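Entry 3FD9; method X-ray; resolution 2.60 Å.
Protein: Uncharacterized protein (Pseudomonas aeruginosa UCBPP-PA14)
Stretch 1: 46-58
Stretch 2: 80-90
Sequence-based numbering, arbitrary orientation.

Stretch 1, residues 46-58: EQLFRCEWLQQRL
Stretch 2 80-90: DDGWCAELGDR

Two helical segments of stretch 1 pack against a 3-10 turn and the extended loop that follows it in stretch 2. The first helix begins earlier in the chain and enters at Glu46. The second runs from 52 to 58 and continues onward. Cys51 lies between them, with phi/psi of -74/154, and caps the second helix: Cys51 SG accepts from Leu54 N at 3.6 Å.

Stretch 2 opens with a type I turn from Asp80 to Trp83. Asp80 OD1 accepts from Gly82 N at 2.7 Å. The 3-10 segment 83-86 follows, with Glu86 N bonded to Trp83 O at 2.9 Å and Leu87 N to Cys84 O at 3.1 Å. From Leu87 (-80/133) the backbone straightens through Gly88 (-163/177) and Asp89 (-118/153).

The register is set by two CA pairs: Cys51 CA to Cys84 CA is 6.1 Å, and Trp53 CA to Leu87 CA is 6.4 Å. Residue numbers rise together along the contact, from Gln47 with Trp83 to Arg57 with Asp89. The two stretches bury 527 Å² in total.

At the first end, Trp83 takes chi1 p (58°) and chi2 -82°. Its CA-to-CB bond points sideways, but the ring end comes nearer to stretch 1. Trp83 NE1 donates to Gln47 OE1 at 2.9 Å with a nearly straight angle of 169°, and the oxygen lies at the ring edge. Gln47 is m, t, with chi3 near 0°. Beyond the indole nitrogen, Trp83 CH2 rests 3.8 Å from Leu48 CB. The apolar part of the ring thus packs on the helix while its one polar atom is satisfied.

The middle is close-fitting. Cys84, chi1 m, points toward stretch 1. Cys84 SG is a compact bump that sits 3.4 Å from Cys51 CB and 3.6 Å from Gln47 O. Cys51, chi1 p, also points toward the other stretch. Both side chains are small, and the backbones are near each other here.

Leu87 (m, t) fills the next hollow, bordered by Leu48, Cys51 and Trp53. Leu87 CD1 is 3.5 Å from Trp53 CE3, 4.2 Å from Cys51 SG and 4.3 Å from Leu48 CD1. Leu48 is t, p. Leu87 CB lies over the Trp53 face, 4.0 Å from the centroid of the five-membered ring, a CH-pi contact. Trp53, chi1 t and chi2 75°, is buried and has more of its own area (88 Å²) covered by the other stretch than any other residue here.

Gly88 continues past this ring. Gly88 N lies over the same face as Leu87 CB, and Gly88 CA is 3.7 Å from Trp53 NE1.

Asp89 closes the far end. With chi1 m and chi2 -70°, its carboxylate reaches two donors. Trp53 NE1 donates to Asp89 OD2 at 3.1 Å (148°), near the indole plane. Arg57 NH1 forms a salt bridge with Asp89 OD1 at 2.7 Å, near the guanidinium plane. Arg57 is m, t, p, with chi4 114°. This buried acid and base balance each other's charge.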

# COMPACT_ATOMS: atom_id res chain seq x y z
N GLU A 46 4.18 17.01 -13.08
CA GLU A 46 2.76 17.34 -13.00
C GLU A 46 2.08 17.00 -14.31
O GLU A 46 0.92 16.58 -14.32
CB GLU A 46 2.55 18.82 -12.64
CG GLU A 46 2.63 19.77 -13.82
CD GLU A 46 2.40 21.24 -13.44
OE1 GLU A 46 2.61 21.60 -12.26
OE2 GLU A 46 2.00 22.03 -14.33
N GLN A 47 2.79 17.14 -15.42
CA GLN A 47 2.21 16.76 -16.70
C GLN A 47 1.97 15.27 -16.74
O GLN A 47 0.94 14.81 -17.24
CB GLN A 47 3.09 17.19 -17.88
CG GLN A 47 2.91 18.64 -18.26
CD GLN A 47 4.03 19.15 -19.13
OE1 GLN A 47 4.95 18.41 -19.45
NE2 GLN A 47 3.97 20.42 -19.51
N LEU A 48 2.92 14.51 -16.22
CA LEU A 48 2.78 13.07 -16.13
C LEU A 48 1.58 12.70 -15.28
O LEU A 48 0.82 11.80 -15.62
CB LEU A 48 4.03 12.44 -15.53
CG LEU A 48 3.85 10.99 -15.10
CD1 LEU A 48 3.68 10.11 -16.34
CD2 LEU A 48 5.01 10.51 -14.25
N PHE A 49 1.40 13.40 -14.16
CA PHE A 49 0.36 13.02 -13.22
C PHE A 49 -1.02 13.24 -13.79
O PHE A 49 -1.97 12.57 -13.38
CB PHE A 49 0.52 13.75 -11.88
CG PHE A 49 1.68 13.26 -11.05
CD1 PHE A 49 2.45 14.14 -10.32
CD2 PHE A 49 2.00 11.91 -11.02
CE1 PHE A 49 3.52 13.69 -9.56
CE2 PHE A 49 3.06 11.45 -10.26
CZ PHE A 49 3.83 12.34 -9.53
N ARG A 50 -1.14 14.17 -14.73
CA ARG A 50 -2.44 14.51 -15.29
C ARG A 50 -2.72 13.85 -16.64
O ARG A 50 -3.83 13.98 -17.18
CB ARG A 50 -2.58 16.03 -15.41
CG ARG A 50 -3.34 16.68 -14.26
CD ARG A 50 -3.08 18.17 -14.17
NE ARG A 50 -2.78 18.75 -15.48
CZ ARG A 50 -1.61 19.26 -15.82
NH1 ARG A 50 -0.61 19.28 -14.94
NH2 ARG A 50 -1.42 19.77 -17.03
N CYS A 51 -1.75 13.13 -17.17
CA CYS A 51 -1.88 12.60 -18.52
C CYS A 51 -2.86 11.42 -18.60
O CYS A 51 -3.07 10.72 -17.62
CB CYS A 51 -0.51 12.25 -19.11
SG CYS A 51 0.15 10.65 -18.63
N GLU A 52 -3.45 11.22 -19.77
CA GLU A 52 -4.49 10.21 -19.95
C GLU A 52 -4.02 8.79 -19.65
O GLU A 52 -4.74 8.02 -19.02
CB GLU A 52 -5.06 10.27 -21.36
CG GLU A 52 -6.07 11.37 -21.58
CD GLU A 52 -7.41 11.06 -20.93
OE1 GLU A 52 -7.45 10.17 -20.04
OE2 GLU A 52 -8.41 11.69 -21.32
N TRP A 53 -2.83 8.45 -20.14
CA TRP A 53 -2.24 7.12 -19.96
C TRP A 53 -2.16 6.77 -18.49
O TRP A 53 -2.68 5.76 -18.06
CB TRP A 53 -0.85 7.06 -20.59
CG TRP A 53 -0.13 5.77 -20.36
CD1 TRP A 53 -0.37 4.57 -20.97
CD2 TRP A 53 0.98 5.54 -19.47
NE1 TRP A 53 0.51 3.62 -20.51
CE2 TRP A 53 1.34 4.19 -19.59
CE3 TRP A 53 1.69 6.36 -18.57
CZ2 TRP A 53 2.38 3.62 -18.85
CZ3 TRP A 53 2.72 5.80 -17.84
CH2 TRP A 53 3.06 4.44 -17.99
N LEU A 54 -1.50 7.62 -17.72
CA LEU A 54 -1.32 7.34 -16.30
C LEU A 54 -2.66 7.36 -15.58
O LEU A 54 -2.86 6.65 -14.60
CB LEU A 54 -0.32 8.32 -15.67
CG LEU A 54 0.13 7.97 -14.25
CD1 LEU A 54 0.62 6.53 -14.17
CD2 LEU A 54 1.22 8.93 -13.78
N GLN A 55 -3.59 8.18 -16.06
CA GLN A 55 -4.92 8.25 -15.47
C GLN A 55 -5.69 6.95 -15.69
O GLN A 55 -6.47 6.52 -14.84
CB GLN A 55 -5.71 9.42 -16.07
CG GLN A 55 -5.18 10.79 -15.69
CD GLN A 55 -5.50 11.15 -14.26
OE1 GLN A 55 -6.35 10.52 -13.62
NE2 GLN A 55 -4.82 12.17 -13.75
N GLN A 56 -5.47 6.34 -16.85
CA GLN A 56 -6.10 5.08 -17.22
C GLN A 56 -5.57 3.98 -16.31
O GLN A 56 -6.34 3.18 -15.77
CB GLN A 56 -5.78 4.78 -18.68
CG GLN A 56 -6.24 3.42 -19.21
CD GLN A 56 -6.13 3.32 -20.74
OE1 GLN A 56 -6.87 3.98 -21.48
NE2 GLN A 56 -5.19 2.50 -21.22
N ARG A 57 -4.26 3.95 -16.12
CA ARG A 57 -3.66 2.96 -15.23
C ARG A 57 -4.15 3.14 -13.81
O ARG A 57 -4.44 2.15 -13.13
CB ARG A 57 -2.13 3.00 -15.31
CG ARG A 57 -1.62 2.54 -16.66
CD ARG A 57 -0.15 2.24 -16.64
NE ARG A 57 0.14 1.03 -15.86
CZ ARG A 57 0.62 -0.10 -16.36
NH1 ARG A 57 0.88 -0.20 -17.66
NH2 ARG A 57 0.85 -1.13 -15.56
N LEU A 58 -4.28 4.38 -13.35
CA LEU A 58 -4.80 4.64 -12.01
C LEU A 58 -6.20 4.04 -11.84
O LEU A 58 -6.44 3.23 -10.94
CB LEU A 58 -4.82 6.14 -11.71
CG LEU A 58 -5.47 6.56 -10.39
CD1 LEU A 58 -4.85 5.87 -9.21
CD2 LEU A 58 -5.40 8.08 -10.20
N ASP A 80 9.04 17.88 -25.94
CA ASP A 80 7.78 18.31 -26.52
C ASP A 80 6.74 18.31 -25.40
O ASP A 80 6.80 17.47 -24.51
CB ASP A 80 7.38 17.36 -27.65
CG ASP A 80 5.91 17.45 -27.99
OD1 ASP A 80 5.13 16.63 -27.46
OD2 ASP A 80 5.53 18.33 -28.80
N ASP A 81 5.81 19.26 -25.42
CA ASP A 81 4.86 19.43 -24.33
C ASP A 81 3.71 18.42 -24.38
O ASP A 81 2.90 18.34 -23.46
CB ASP A 81 4.30 20.85 -24.31
CG ASP A 81 5.33 21.87 -23.86
OD1 ASP A 81 5.24 23.04 -24.29
OD2 ASP A 81 6.23 21.49 -23.08
N GLY A 82 3.64 17.67 -25.47
CA GLY A 82 2.66 16.62 -25.60
C GLY A 82 3.31 15.25 -25.59
O GLY A 82 2.84 14.32 -26.25
N TRP A 83 4.41 15.14 -24.84
CA TRP A 83 5.19 13.90 -24.76
C TRP A 83 4.37 12.75 -24.18
O TRP A 83 4.56 11.60 -24.57
CB TRP A 83 6.45 14.12 -23.92
CG TRP A 83 6.19 14.60 -22.52
CD1 TRP A 83 5.94 15.88 -22.11
CD2 TRP A 83 6.18 13.80 -21.33
NE1 TRP A 83 5.76 15.93 -20.75
CE2 TRP A 83 5.90 14.66 -20.25
CE3 TRP A 83 6.37 12.44 -21.07
CZ2 TRP A 83 5.81 14.20 -18.94
CZ3 TRP A 83 6.27 11.99 -19.78
CH2 TRP A 83 6.00 12.86 -18.72
N CYS A 84 3.47 13.07 -23.26
CA CYS A 84 2.59 12.07 -22.67
C CYS A 84 1.83 11.27 -23.72
O CYS A 84 1.44 10.13 -23.49
CB CYS A 84 1.59 12.75 -21.74
SG CYS A 84 2.33 13.57 -20.34
N ALA A 85 1.62 11.88 -24.88
CA ALA A 85 0.82 11.25 -25.92
C ALA A 85 1.53 10.05 -26.53
O ALA A 85 0.94 9.32 -27.33
CB ALA A 85 0.47 12.27 -27.00
N GLU A 86 2.80 9.86 -26.17
CA GLU A 86 3.60 8.76 -26.71
C GLU A 86 3.64 7.57 -25.77
O GLU A 86 4.21 6.53 -26.11
CB GLU A 86 5.01 9.23 -27.02
CG GLU A 86 5.13 9.96 -28.34
CD GLU A 86 4.69 9.09 -29.51
OE1 GLU A 86 5.14 7.93 -29.59
OE2 GLU A 86 3.88 9.57 -30.35
N LEU A 87 3.05 7.72 -24.60
CA LEU A 87 3.04 6.65 -23.61
C LEU A 87 1.98 5.62 -23.94
O LEU A 87 0.84 5.97 -24.24
CB LEU A 87 2.78 7.22 -22.22
CG LEU A 87 3.90 8.08 -21.65
CD1 LEU A 87 3.43 8.77 -20.38
CD2 LEU A 87 5.11 7.24 -21.39
N GLY A 88 2.35 4.35 -23.88
CA GLY A 88 1.41 3.26 -24.05
C GLY A 88 2.03 1.98 -23.53
O GLY A 88 3.19 1.96 -23.11
N ASP A 89 1.26 0.90 -23.55
CA ASP A 89 1.75 -0.39 -23.11
C ASP A 89 1.72 -1.39 -24.25
O ASP A 89 0.93 -1.26 -25.17
CB ASP A 89 0.88 -0.91 -21.97
CG ASP A 89 0.93 -0.02 -20.76
OD1 ASP A 89 1.99 0.03 -20.09
OD2 ASP A 89 -0.10 0.63 -20.47
N ARG A 90 2.61 -2.37 -24.19
CA ARG A 90 2.55 -3.51 -25.08
C ARG A 90 1.87 -4.60 -24.27
O ARG A 90 2.38 -5.02 -23.23
CB ARG A 90 3.96 -3.97 -25.48
CG ARG A 90 4.94 -2.83 -25.76
CD ARG A 90 4.93 -2.41 -27.22
NE ARG A 90 5.33 -3.50 -28.11
CZ ARG A 90 5.53 -3.36 -29.42
NH1 ARG A 90 5.37 -2.18 -30.00
NH2 ARG A 90 5.89 -4.41 -30.15